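Local coordinates for glucose-binding protein (Thermus thermophilus HB27, PDB 2B3F) that binds glucose or galactose and probably delivers the sugar to a binding-protein-dependent transport system, at residues M69-T74 with I111-V116; S85-F88 with G92-Q95; A317-D322 with D336-R341. One frame throughout, in Å; residues are numbered along the deposited sequence.

Overall arrangement
Contact 1 is the buried one: L71 and I72 of helix 69-76 pack against W112 and S113 of strand 110-115, without a hydrogen bond between the segments. Contact 2 is nested within the loop that contact 1 closes; it is partly buried, its two short helices joined by a backbone bond and an edge-to-face pair of aromatic rings. The two meet directly, since F88 packs on I111 and W93 on V114. Contact 3 lies at the surface, where an arginine and two waters do most of the joining between loop 317-322 and helix 328-339. It touches the others through P115 on A317, W93 on R318 and the Q95 carbonyl on L319.

Contact 1. Residues M69-T74 with I111-V116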
ATOM      1  N   MET A  69       8.776   1.552   8.799  1.00 15.30           N
ATOM      2  CA  MET A  69       9.111   0.562   9.810  1.00 16.10           C
ATOM      3  C   MET A  69       9.255  -0.834   9.272  1.00 16.21           C
ATOM      4  O   MET A  69       9.986  -1.616   9.839  1.00 16.15           O
ATOM      5  CB  MET A  69       8.108   0.599  10.952  1.00 17.89           C
ATOM      6  CG  MET A  69       8.198   1.860  11.760  1.00 19.05           C
ATOM      7  SD  MET A  69       9.851   2.071  12.481  1.00 28.26           S
ATOM      8  CE  MET A  69       9.721   3.728  13.140  1.00 28.31           C
ATOM      9  N   GLU A  70       8.590  -1.161   8.160  1.00 16.21           N
ATOM     10  CA  GLU A  70       8.788  -2.482   7.548  1.00 16.91           C
ATOM     11  C   GLU A  70      10.255  -2.668   7.168  1.00 16.68           C
ATOM     12  O   GLU A  70      10.873  -3.679   7.492  1.00 16.84           O
ATOM     13  CB  GLU A  70       7.879  -2.655   6.319  1.00 16.93           C
ATOM     14  CG  GLU A  70       8.103  -3.937   5.518  1.00 17.37           C
ATOM     15  CD  GLU A  70       7.223  -4.020   4.288  1.00 19.09           C
ATOM     16  OE1 GLU A  70       5.994  -3.824   4.522  1.00 18.06           O
ATOM     17  OE2 GLU A  70       7.742  -4.254   3.117  1.00 20.84           O
ATOM     18  N   LEU A  71      10.786  -1.694   6.433  1.00 16.82           N
ATOM     19  CA  LEU A  71      12.197  -1.710   6.029  1.00 16.58           C
ATOM     20  C   LEU A  71      13.117  -1.746   7.249  1.00 16.46           C
ATOM     21  O   LEU A  71      14.009  -2.588   7.360  1.00 17.00           O
ATOM     22  CB  LEU A  71      12.495  -0.449   5.226  1.00 16.51           C
ATOM     23  CG  LEU A  71      13.946  -0.091   4.882  1.00 16.34           C
ATOM     24  CD1 LEU A  71      14.563  -1.109   3.944  1.00 17.03           C
ATOM     25  CD2 LEU A  71      13.948   1.294   4.272  1.00 17.44           C
ATOM     26  N   ILE A  72      12.907  -0.795   8.148  1.00 16.38           N
ATOM     27  CA  ILE A  72      13.857  -0.586   9.238  1.00 17.10           C
ATOM     28  C   ILE A  72      13.878  -1.760  10.212  1.00 16.82           C
ATOM     29  O   ILE A  72      14.939  -2.273  10.560  1.00 17.60           O
ATOM     30  CB  ILE A  72      13.574   0.740   9.982  1.00 17.16           C
ATOM     31  CG1 ILE A  72      13.729   1.951   9.045  1.00 18.62           C
ATOM     32  CG2 ILE A  72      14.499   0.895  11.189  1.00 18.15           C
ATOM     33  CD1 ILE A  72      14.975   1.993   8.207  1.00 20.83           C
ATOM     34  N   GLY A  73      12.696  -2.218  10.608  1.00 16.96           N
ATOM     35  CA  GLY A  73      12.573  -3.173  11.699  1.00 17.40           C
ATOM     36  C   GLY A  73      12.904  -4.601  11.341  1.00 17.93           C
ATOM     37  O   GLY A  73      12.927  -5.462  12.233  1.00 19.52           O
ATOM     38  N   THR A  74      13.143  -4.878  10.058  1.00 17.81           N
ATOM     39  CA  THR A  74      13.493  -6.244   9.650  1.00 17.75           C
ATOM     40  C   THR A  74      14.954  -6.357   9.195  1.00 17.97           C
ATOM     41  O   THR A  74      15.796  -6.745  10.008  1.00 18.93           O
ATOM     42  CB  THR A  74      12.485  -6.793   8.642  1.00 18.15           C
ATOM     43  OG1 THR A  74      11.169  -6.728   9.237  1.00 18.91           O
ATOM     44  CG2 THR A  74      12.798  -8.247   8.300  1.00 17.92           C
ATOM     45  N   ILE A 111      20.908   5.539   5.087  1.00 19.95           N
ATOM     46  CA  ILE A 111      19.729   5.617   4.208  1.00 19.21           C
ATOM     47  C   ILE A 111      19.684   4.270   3.498  1.00 18.74           C
ATOM     48  O   ILE A 111      20.693   3.828   2.949  1.00 17.82           O
ATOM     49  CB  ILE A 111      19.838   6.768   3.193  1.00 19.53           C
ATOM     50  CG1 ILE A 111      19.982   8.102   3.927  1.00 19.93           C
ATOM     51  CG2 ILE A 111      18.608   6.815   2.338  1.00 20.52           C
ATOM     52  CD1 ILE A 111      20.210   9.291   3.031  1.00 20.51           C
ATOM     53  N   TRP A 112      18.524   3.595   3.538  1.00 17.69           N
ATOM     54  CA  TRP A 112      18.517   2.138   3.366  1.00 17.36           C
ATOM     55  C   TRP A 112      17.765   1.597   2.156  1.00 16.20           C
ATOM     56  O   TRP A 112      17.859   0.402   1.858  1.00 15.94           O
ATOM     57  CB  TRP A 112      18.027   1.472   4.665  1.00 16.98           C
ATOM     58  CG  TRP A 112      18.852   1.892   5.849  1.00 17.14           C
ATOM     59  CD1 TRP A 112      18.532   2.837   6.770  1.00 18.12           C
ATOM     60  CD2 TRP A 112      20.151   1.403   6.199  1.00 16.69           C
ATOM     61  NE1 TRP A 112      19.551   2.959   7.707  1.00 17.83           N
ATOM     62  CE2 TRP A 112      20.555   2.085   7.376  1.00 18.43           C
ATOM     63  CE3 TRP A 112      21.014   0.452   5.634  1.00 18.12           C
ATOM     64  CZ2 TRP A 112      21.790   1.858   7.987  1.00 18.08           C
ATOM     65  CZ3 TRP A 112      22.234   0.210   6.252  1.00 18.24           C
ATOM     66  CH2 TRP A 112      22.606   0.911   7.422  1.00 17.88           C
ATOM     67  N   SER A 113      17.040   2.454   1.449  1.00 16.15           N
ATOM     68  CA  SER A 113      16.388   2.044   0.198  1.00 16.26           C
ATOM     69  C   SER A 113      16.086   3.255  -0.676  1.00 16.53           C
ATOM     70  O   SER A 113      16.220   4.407  -0.235  1.00 15.56           O
ATOM     71  CB  SER A 113      15.095   1.259   0.470  1.00 16.09           C
ATOM     72  OG  SER A 113      14.119   2.121   1.001  1.00 16.78           O
ATOM     73  N   VAL A 114      15.677   2.981  -1.911  1.00 15.86           N
ATOM     74  CA  VAL A 114      15.366   4.004  -2.893  1.00 16.20           C
ATOM     75  C   VAL A 114      13.892   3.897  -3.263  1.00 16.41           C
ATOM     76  O   VAL A 114      13.479   2.883  -3.843  1.00 14.91           O
ATOM     77  CB  VAL A 114      16.206   3.821  -4.174  1.00 17.18           C
ATOM     78  CG1 VAL A 114      15.941   4.960  -5.170  1.00 18.38           C
ATOM     79  CG2 VAL A 114      17.685   3.671  -3.806  1.00 17.85           C
ATOM     80  N   PRO A 115      13.099   4.921  -2.924  1.00 16.86           N
ATOM     81  CA  PRO A 115      11.671   4.903  -3.263  1.00 16.77           C
ATOM     82  C   PRO A 115      11.409   5.026  -4.755  1.00 17.09           C
ATOM     83  O   PRO A 115      12.030   5.856  -5.430  1.00 16.21           O
ATOM     84  CB  PRO A 115      11.097   6.102  -2.516  1.00 17.37           C
ATOM     85  CG  PRO A 115      12.198   6.617  -1.653  1.00 19.09           C
ATOM     86  CD  PRO A 115      13.478   6.144  -2.181  1.00 17.38           C
ATOM     87  N   VAL A 116      10.503   4.207  -5.276  1.00 15.99           N
ATOM     88  CA  VAL A 116      10.137   4.262  -6.684  1.00 15.87           C
ATOM     89  C   VAL A 116       8.808   4.957  -6.930  1.00 15.34           C
ATOM     90  O   VAL A 116       8.522   5.373  -8.044  1.00 15.94           O
ATOM     91  CB  VAL A 116      10.175   2.869  -7.347  1.00 16.13           C
ATOM     92  CG1 VAL A 116       9.097   1.952  -6.810  1.00 18.63           C
ATOM     93  CG2 VAL A 116      10.053   3.001  -8.887  1.00 17.10           C
TER
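L71 makes the main approach from the helix, sending its CD2 methyl to the side chain of S113 and to the CB of W112. L71 CD2 comes within 3.4 Å of S113 OG, a van der Waals approach, and lies 4.1 Å from W112 CB. With CG anti to the backbone N (chi1 170°), L71 extends from the helix toward the chain opposite, and its other methyl, CD1, is 4.2 Å from the W112 carbonyl O. I72 reaches across one helix position later. Its CB does not aim straight at the strand, but two successive bends (chi1 -62°, chi2 -48°) carry I72 CD1 over to the indole, 3.9 Å from W112 CD1. The two side chains cross at about a right angle, with the methyl meeting the ring obliquely.

This is helix-on-sheet packing in a periplasmic binding protein: helix 69-76 follows strand 62-66, and strand 110-115 pairs with strand 272-280 in the same mixed sheet. The bound galactose is about 12 Å from the L71 side chain at nearest approach.

The polar ends turn to partners beyond the helix. S113 OG hydrogen-bonds to S279 OG on strand 272-280, and this same hydroxyl oxygen is the atom that the methyl of L71 rests against. W112 NE1 donates to the Y107 carbonyl, which helps fix the rotation of the indole that I72 touches.

Contact 2. Residues S85-F88 with G92-Q95; sequences SALF and GWLQ
The chain leaves helix 85-91 at G92, whose positive phi of 72° belongs to a Schellman motif, and starts down the short helix 93-96 with W93 N bonded back to F88 O at 3.0 Å. This tight turn between the two helices brings F88 and W93 together as a T-shaped (edge-to-face) pair. The indole supplies the edge: W93 CE3 sits 3.5 Å above the F88 ring plane, over its centre, and the planes stand at 80°. Packing is close at the root of the indole too, where W93 CB approaches F88 CD2 to 3.4 Å. The first torsion of W93 sets CG anti to its carbonyl carbon, and chi2 (-23°) then turns the six-membered ring back toward helix 85-91.

L87 meets the far end of that ring. Its CG and CD2 both lie 3.8 Å from W93 CZ3, and the approach is oblique. L94 adds its CD2 methyl beside F88, again at a slant to the phenyl ring. The cluster is set into the fold by I102 and I105 of helix 99-105, which touch F88, and by V114 of strand 110-115, which packs on W93; F97 also meets the indole.

A water binds at the polar side of the corner. It donates to the F88 carbonyl and to Q95 OE1, and it accepts from the backbone of the new helix, with L94 N 3.0 Å from the water oxygen.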
ATOM      1  N   SER A  85      23.850   5.987   1.552  1.00 21.53           N
ATOM      2  CA  SER A  85      24.115   7.429   1.685  1.00 22.27           C
ATOM      3  C   SER A  85      24.986   7.992   0.547  1.00 22.32           C
ATOM      4  O   SER A  85      24.653   9.028  -0.039  1.00 22.21           O
ATOM      5  CB  SER A  85      24.749   7.724   3.051  1.00 22.15           C
ATOM      6  OG  SER A  85      23.864   7.360   4.115  1.00 23.82           O
ATOM      7  N   ALA A  86      26.064   7.285   0.204  1.00 22.93           N
ATOM      8  CA  ALA A  86      26.996   7.766  -0.850  1.00 22.98           C
ATOM      9  C   ALA A  86      26.318   7.810  -2.205  1.00 23.24           C
ATOM     10  O   ALA A  86      26.507   8.741  -2.987  1.00 23.95           O
ATOM     11  CB  ALA A  86      28.222   6.872  -0.904  1.00 23.37           C
ATOM     12  N   LEU A  87      25.505   6.785  -2.488  1.00 22.83           N
ATOM     13  CA  LEU A  87      24.728   6.751  -3.715  1.00 22.40           C
ATOM     14  C   LEU A  87      23.732   7.904  -3.754  1.00 21.58           C
ATOM     15  O   LEU A  87      23.549   8.529  -4.794  1.00 21.68           O
ATOM     16  CB  LEU A  87      24.005   5.399  -3.856  1.00 22.44           C
ATOM     17  CG  LEU A  87      23.199   5.195  -5.123  1.00 22.51           C
ATOM     18  CD1 LEU A  87      24.105   5.228  -6.336  1.00 23.56           C
ATOM     19  CD2 LEU A  87      22.470   3.847  -5.020  1.00 21.88           C
ATOM     20  N   PHE A  88      23.085   8.183  -2.629  1.00 21.87           N
ATOM     21  CA  PHE A  88      22.157   9.307  -2.539  1.00 22.63           C
ATOM     22  C   PHE A  88      22.877  10.617  -2.859  1.00 23.82           C
ATOM     23  O   PHE A  88      22.353  11.456  -3.588  1.00 23.93           O
ATOM     24  CB  PHE A  88      21.474   9.371  -1.165  1.00 21.96           C
ATOM     25  CG  PHE A  88      20.174   8.594  -1.115  1.00 21.62           C
ATOM     26  CD1 PHE A  88      20.184   7.200  -1.098  1.00 21.60           C
ATOM     27  CD2 PHE A  88      18.960   9.253  -1.120  1.00 18.78           C
ATOM     28  CE1 PHE A  88      18.978   6.483  -1.079  1.00 21.06           C
ATOM     29  CE2 PHE A  88      17.745   8.537  -1.108  1.00 21.24           C
ATOM     30  CZ  PHE A  88      17.777   7.155  -1.091  1.00 20.60           C
ATOM     31  N   GLY A  92      22.102  12.977  -6.286  1.00 24.11           N
ATOM     32  CA  GLY A  92      21.346  14.177  -5.952  1.00 23.86           C
ATOM     33  C   GLY A  92      19.979  13.886  -5.350  1.00 23.61           C
ATOM     34  O   GLY A  92      19.066  14.713  -5.415  1.00 23.86           O
ATOM     35  N   TRP A  93      19.828  12.713  -4.738  1.00 22.82           N
ATOM     36  CA  TRP A  93      18.499  12.284  -4.298  1.00 22.17           C
ATOM     37  C   TRP A  93      17.986  12.975  -3.035  1.00 21.94           C
ATOM     38  O   TRP A  93      16.791  12.979  -2.787  1.00 21.87           O
ATOM     39  CB  TRP A  93      18.456  10.775  -4.096  1.00 21.11           C
ATOM     40  CG  TRP A  93      18.474   9.968  -5.370  1.00 20.10           C
ATOM     41  CD1 TRP A  93      18.091  10.372  -6.609  1.00 20.15           C
ATOM     42  CD2 TRP A  93      18.855   8.599  -5.489  1.00 19.09           C
ATOM     43  NE1 TRP A  93      18.228   9.330  -7.498  1.00 20.48           N
ATOM     44  CE2 TRP A  93      18.700   8.236  -6.826  1.00 20.49           C
ATOM     45  CE3 TRP A  93      19.322   7.647  -4.581  1.00 18.79           C
ATOM     46  CZ2 TRP A  93      19.001   6.953  -7.285  1.00 19.31           C
ATOM     47  CZ3 TRP A  93      19.628   6.394  -5.035  1.00 19.14           C
ATOM     48  CH2 TRP A  93      19.450   6.051  -6.368  1.00 18.81           C
ATOM     49  N   LEU A  94      18.871  13.578  -2.239  1.00 22.38           N
ATOM     50  CA  LEU A  94      18.423  14.277  -1.030  1.00 22.10           C
ATOM     51  C   LEU A  94      17.571  15.512  -1.350  1.00 21.61           C
ATOM     52  O   LEU A  94      16.794  15.970  -0.510  1.00 21.70           O
ATOM     53  CB  LEU A  94      19.617  14.629  -0.116  1.00 22.42           C
ATOM     54  CG  LEU A  94      20.329  13.434   0.527  1.00 24.55           C
ATOM     55  CD1 LEU A  94      21.452  13.891   1.439  1.00 27.22           C
ATOM     56  CD2 LEU A  94      19.337  12.583   1.311  1.00 25.71           C
ATOM     57  N   GLN A  95      17.703  16.041  -2.567  1.00 21.63           N
ATOM     58  CA  GLN A  95      16.887  17.145  -3.036  1.00 21.68           C
ATOM     59  C   GLN A  95      15.760  16.688  -3.934  1.00 21.49           C
ATOM     60  O   GLN A  95      14.785  17.409  -4.121  1.00 22.24           O
ATOM     61  CB  GLN A  95      17.746  18.173  -3.806  1.00 22.86           C
ATOM     62  CG  GLN A  95      18.753  18.949  -2.930  1.00 24.13           C
ATOM     63  CD  GLN A  95      19.943  18.119  -2.521  1.00 26.14           C
ATOM     64  OE1 GLN A  95      20.575  17.463  -3.352  1.00 29.74           O
ATOM     65  NE2 GLN A  95      20.261  18.144  -1.236  1.00 28.31           N
TER
HETATM   66  O   HOH W   1      21.684  14.543  -2.735  1.00 35.54           O

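Contact 3. Residues A317-D322 with D336-R341; sequences ARLDSD and DWRSNR
The guanidinium of R338 meets L319 at the surface. W337 faces the loop across a water: its NE1 donates to the water, with the oxygen lying at the indole edge in the ring plane, and the water donates in turn to the A317 carbonyl, 2.8 Å from A317 O. The indole also meets the ring of F273 on strand 272-280.

R338 is the one side chain of 336-341 that touches 317-322 directly. Its chain bends at chi2 (-43°), and the guanidinium ends beside L319. R338 NH2 gives a weak hydrogen bond to L319 O, 3.0 Å away but bent to 122°, and the same nitrogen donates to a second water that bridges to R318 O. L319 CD2 lies over one face of the R338 guanidinium, 3.4 Å above the plane and offset toward the rim.

The loop end of this contact is a type I beta turn, R318 to S321, next to the last turn of helix 328-339. R318 holds D320 side-on, with R318 NE 2.8 Å from D320 OD1 and NH2 on OD2, a salt bridge within the turn.

After S339 the helix ends and the chain passes into strand 341-344.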
ATOM      1  N   ALA A 317       7.638   9.135  -6.675  1.00 15.29           N
ATOM      2  CA  ALA A 317       8.209   9.678  -5.427  1.00 15.88           C
ATOM      3  C   ALA A 317       9.025  10.960  -5.712  1.00 16.45           C
ATOM      4  O   ALA A 317       9.092  11.851  -4.870  1.00 16.83           O
ATOM      5  CB  ALA A 317       9.080   8.661  -4.748  1.00 15.94           C
ATOM      6  N   ARG A 318       9.640  11.033  -6.886  1.00 16.75           N
ATOM      7  CA  ARG A 318      10.466  12.205  -7.249  1.00 17.32           C
ATOM      8  C   ARG A 318       9.629  13.454  -7.351  1.00 17.67           C
ATOM      9  O   ARG A 318       8.593  13.461  -8.024  1.00 18.09           O
ATOM     10  CB  ARG A 318      11.178  11.985  -8.575  1.00 17.78           C
ATOM     11  CG  ARG A 318      12.368  11.071  -8.475  1.00 18.72           C
ATOM     12  CD  ARG A 318      13.088  11.042  -9.788  1.00 19.93           C
ATOM     13  NE  ARG A 318      13.730  12.337 -10.044  1.00 20.28           N
ATOM     14  CZ  ARG A 318      14.996  12.617  -9.788  1.00 20.75           C
ATOM     15  NH1 ARG A 318      15.837  11.712  -9.318  1.00 19.25           N
ATOM     16  NH2 ARG A 318      15.436  13.835 -10.064  1.00 22.12           N
ATOM     17  N   LEU A 319      10.120  14.545  -6.743  1.00 17.57           N
ATOM     18  CA  LEU A 319       9.440  15.836  -6.807  1.00 17.91           C
ATOM     19  C   LEU A 319       9.333  16.413  -8.237  1.00 17.03           C
ATOM     20  O   LEU A 319       8.417  17.185  -8.513  1.00 17.17           O
ATOM     21  CB  LEU A 319      10.146  16.857  -5.894  1.00 17.90           C
ATOM     22  CG  LEU A 319      10.120  16.616  -4.385  1.00 19.08           C
ATOM     23  CD1 LEU A 319      11.192  17.428  -3.654  1.00 19.14           C
ATOM     24  CD2 LEU A 319       8.762  16.940  -3.839  1.00 19.58           C
ATOM     25  N   ASP A 320      10.253  16.039  -9.132  1.00 17.88           N
ATOM     26  CA  ASP A 320      10.308  16.616 -10.480  1.00 18.65           C
ATOM     27  C   ASP A 320       9.472  15.858 -11.516  1.00 19.45           C
ATOM     28  O   ASP A 320       9.544  16.126 -12.723  1.00 18.97           O
ATOM     29  CB  ASP A 320      11.763  16.814 -10.966  1.00 18.84           C
ATOM     30  CG  ASP A 320      12.537  15.524 -11.157  1.00 21.93           C
ATOM     31  OD1 ASP A 320      11.988  14.408 -10.910  1.00 23.06           O
ATOM     32  OD2 ASP A 320      13.733  15.621 -11.573  1.00 22.67           O
ATOM     33  N   SER A 321       8.650  14.916 -11.036  1.00 19.18           N
ATOM     34  CA  SER A 321       7.774  14.155 -11.902  1.00 19.59           C
ATOM     35  C   SER A 321       6.922  15.031 -12.835  1.00 19.81           C
ATOM     36  O   SER A 321       6.377  16.053 -12.426  1.00 19.97           O
ATOM     37  CB  SER A 321       6.861  13.256 -11.044  1.00 19.30           C
ATOM     38  OG  SER A 321       6.029  12.441 -11.873  1.00 17.77           O
ATOM     39  N   ASP A 322       6.791  14.592 -14.085  1.00 20.91           N
ATOM     40  CA  ASP A 322       6.015  15.296 -15.110  1.00 21.43           C
ATOM     41  C   ASP A 322       4.544  14.856 -15.089  1.00 22.08           C
ATOM     42  O   ASP A 322       4.234  13.752 -15.527  1.00 21.65           O
ATOM     43  CB  ASP A 322       6.619  14.988 -16.485  1.00 21.82           C
ATOM     44  CG  ASP A 322       5.899  15.685 -17.637  1.00 22.68           C
ATOM     45  OD1 ASP A 322       4.880  16.389 -17.432  1.00 24.56           O
ATOM     46  OD2 ASP A 322       6.363  15.486 -18.782  1.00 27.12           O
ATOM     47  N   ASP A 336      -3.360  15.874  -4.527  1.00 20.62           N
ATOM     48  CA  ASP A 336      -3.590  15.555  -3.110  1.00 20.19           C
ATOM     49  C   ASP A 336      -2.320  15.269  -2.322  1.00 19.11           C
ATOM     50  O   ASP A 336      -2.219  15.628  -1.157  1.00 19.08           O
ATOM     51  CB  ASP A 336      -4.558  14.370  -2.979  1.00 19.97           C
ATOM     52  CG  ASP A 336      -5.973  14.726  -3.377  1.00 23.64           C
ATOM     53  OD1 ASP A 336      -6.244  15.920  -3.692  1.00 25.08           O
ATOM     54  OD2 ASP A 336      -6.840  13.823  -3.372  1.00 22.55           O
ATOM     55  N   TRP A 337      -1.331  14.648  -2.957  1.00 18.65           N
ATOM     56  CA  TRP A 337      -0.043  14.395  -2.309  1.00 18.90           C
ATOM     57  C   TRP A 337       0.593  15.710  -1.831  1.00 18.79           C
ATOM     58  O   TRP A 337       1.190  15.771  -0.762  1.00 18.70           O
ATOM     59  CB  TRP A 337       0.866  13.655  -3.284  1.00 18.63           C
ATOM     60  CG  TRP A 337       2.246  13.373  -2.865  1.00 18.28           C
ATOM     61  CD1 TRP A 337       3.394  13.709  -3.555  1.00 18.09           C
ATOM     62  CD2 TRP A 337       2.684  12.653  -1.704  1.00 17.26           C
ATOM     63  NE1 TRP A 337       4.491  13.254  -2.891  1.00 18.47           N
ATOM     64  CE2 TRP A 337       4.096  12.605  -1.752  1.00 18.06           C
ATOM     65  CE3 TRP A 337       2.033  12.062  -0.625  1.00 17.30           C
ATOM     66  CZ2 TRP A 337       4.856  11.983  -0.765  1.00 19.02           C
ATOM     67  CZ3 TRP A 337       2.786  11.435   0.352  1.00 18.32           C
ATOM     68  CH2 TRP A 337       4.180  11.405   0.286  1.00 18.86           C
ATOM     69  N   ARG A 338       0.440  16.751  -2.635  1.00 19.49           N
ATOM     70  CA  ARG A 338       1.069  18.042  -2.323  1.00 20.22           C
ATOM     71  C   ARG A 338       0.277  18.898  -1.333  1.00 20.70           C
ATOM     72  O   ARG A 338       0.863  19.736  -0.633  1.00 22.14           O
ATOM     73  CB  ARG A 338       1.337  18.854  -3.611  1.00 19.97           C
ATOM     74  CG  ARG A 338       2.286  18.192  -4.631  1.00 19.88           C
ATOM     75  CD  ARG A 338       3.510  17.545  -4.020  1.00 19.49           C
ATOM     76  NE  ARG A 338       4.428  17.107  -5.071  1.00 21.48           N
ATOM     77  CZ  ARG A 338       5.468  17.830  -5.515  1.00 22.24           C
ATOM     78  NH1 ARG A 338       5.779  18.977  -4.942  1.00 20.21           N
ATOM     79  NH2 ARG A 338       6.243  17.362  -6.483  1.00 21.03           N
ATOM     80  N   SER A 339      -1.035  18.705  -1.281  1.00 21.13           N
ATOM     81  CA  SER A 339      -1.917  19.566  -0.479  1.00 20.80           C
ATOM     82  C   SER A 339      -2.394  18.966   0.845  1.00 21.02           C
ATOM     83  O   SER A 339      -2.740  19.692   1.784  1.00 20.96           O
ATOM     84  CB  SER A 339      -3.143  19.927  -1.305  1.00 21.25           C
ATOM     85  OG  SER A 339      -3.989  18.799  -1.469  1.00 21.74           O
ATOM     86  N   ASN A 340      -2.459  17.639   0.923  1.00 20.55           N
ATOM     87  CA  ASN A 340      -3.093  17.001   2.066  1.00 19.94           C
ATOM     88  C   ASN A 340      -2.161  16.810   3.256  1.00 19.74           C
ATOM     89  O   ASN A 340      -0.935  16.868   3.136  1.00 19.86           O
ATOM     90  CB  ASN A 340      -3.596  15.602   1.660  1.00 19.88           C
ATOM     91  CG  ASN A 340      -4.822  15.627   0.759  1.00 21.64           C
ATOM     92  OD1 ASN A 340      -5.111  16.609   0.058  1.00 23.39           O
ATOM     93  ND2 ASN A 340      -5.548  14.518   0.758  1.00 19.59           N
ATOM     94  N   ARG A 341      -2.756  16.555   4.416  1.00 19.15           N
ATOM     95  CA  ARG A 341      -2.036  16.043   5.558  1.00 19.28           C
ATOM     96  C   ARG A 341      -1.649  14.599   5.246  1.00 18.70           C
ATOM     97  O   ARG A 341      -2.501  13.832   4.799  1.00 18.82           O
ATOM     98  CB  ARG A 341      -2.957  16.064   6.778  1.00 19.59           C
ATOM     99  CG  ARG A 341      -2.468  15.314   7.985  1.00 20.49           C
ATOM    100  CD  ARG A 341      -1.390  16.055   8.730  1.00 23.42           C
ATOM    101  NE  ARG A 341      -0.888  15.295   9.876  1.00 24.47           N
ATOM    102  CZ  ARG A 341      -1.404  15.307  11.112  1.00 25.98           C
ATOM    103  NH1 ARG A 341      -2.458  16.048  11.428  1.00 27.04           N
ATOM    104  NH2 ARG A 341      -0.835  14.554  12.057  1.00 28.66           N
TER
HETATM  105  O   HOH W   2       6.986  13.674  -4.377  1.00 19.62           O
HETATM  106  O   HOH W   3       6.251  14.472  -7.043  1.00 19.52           O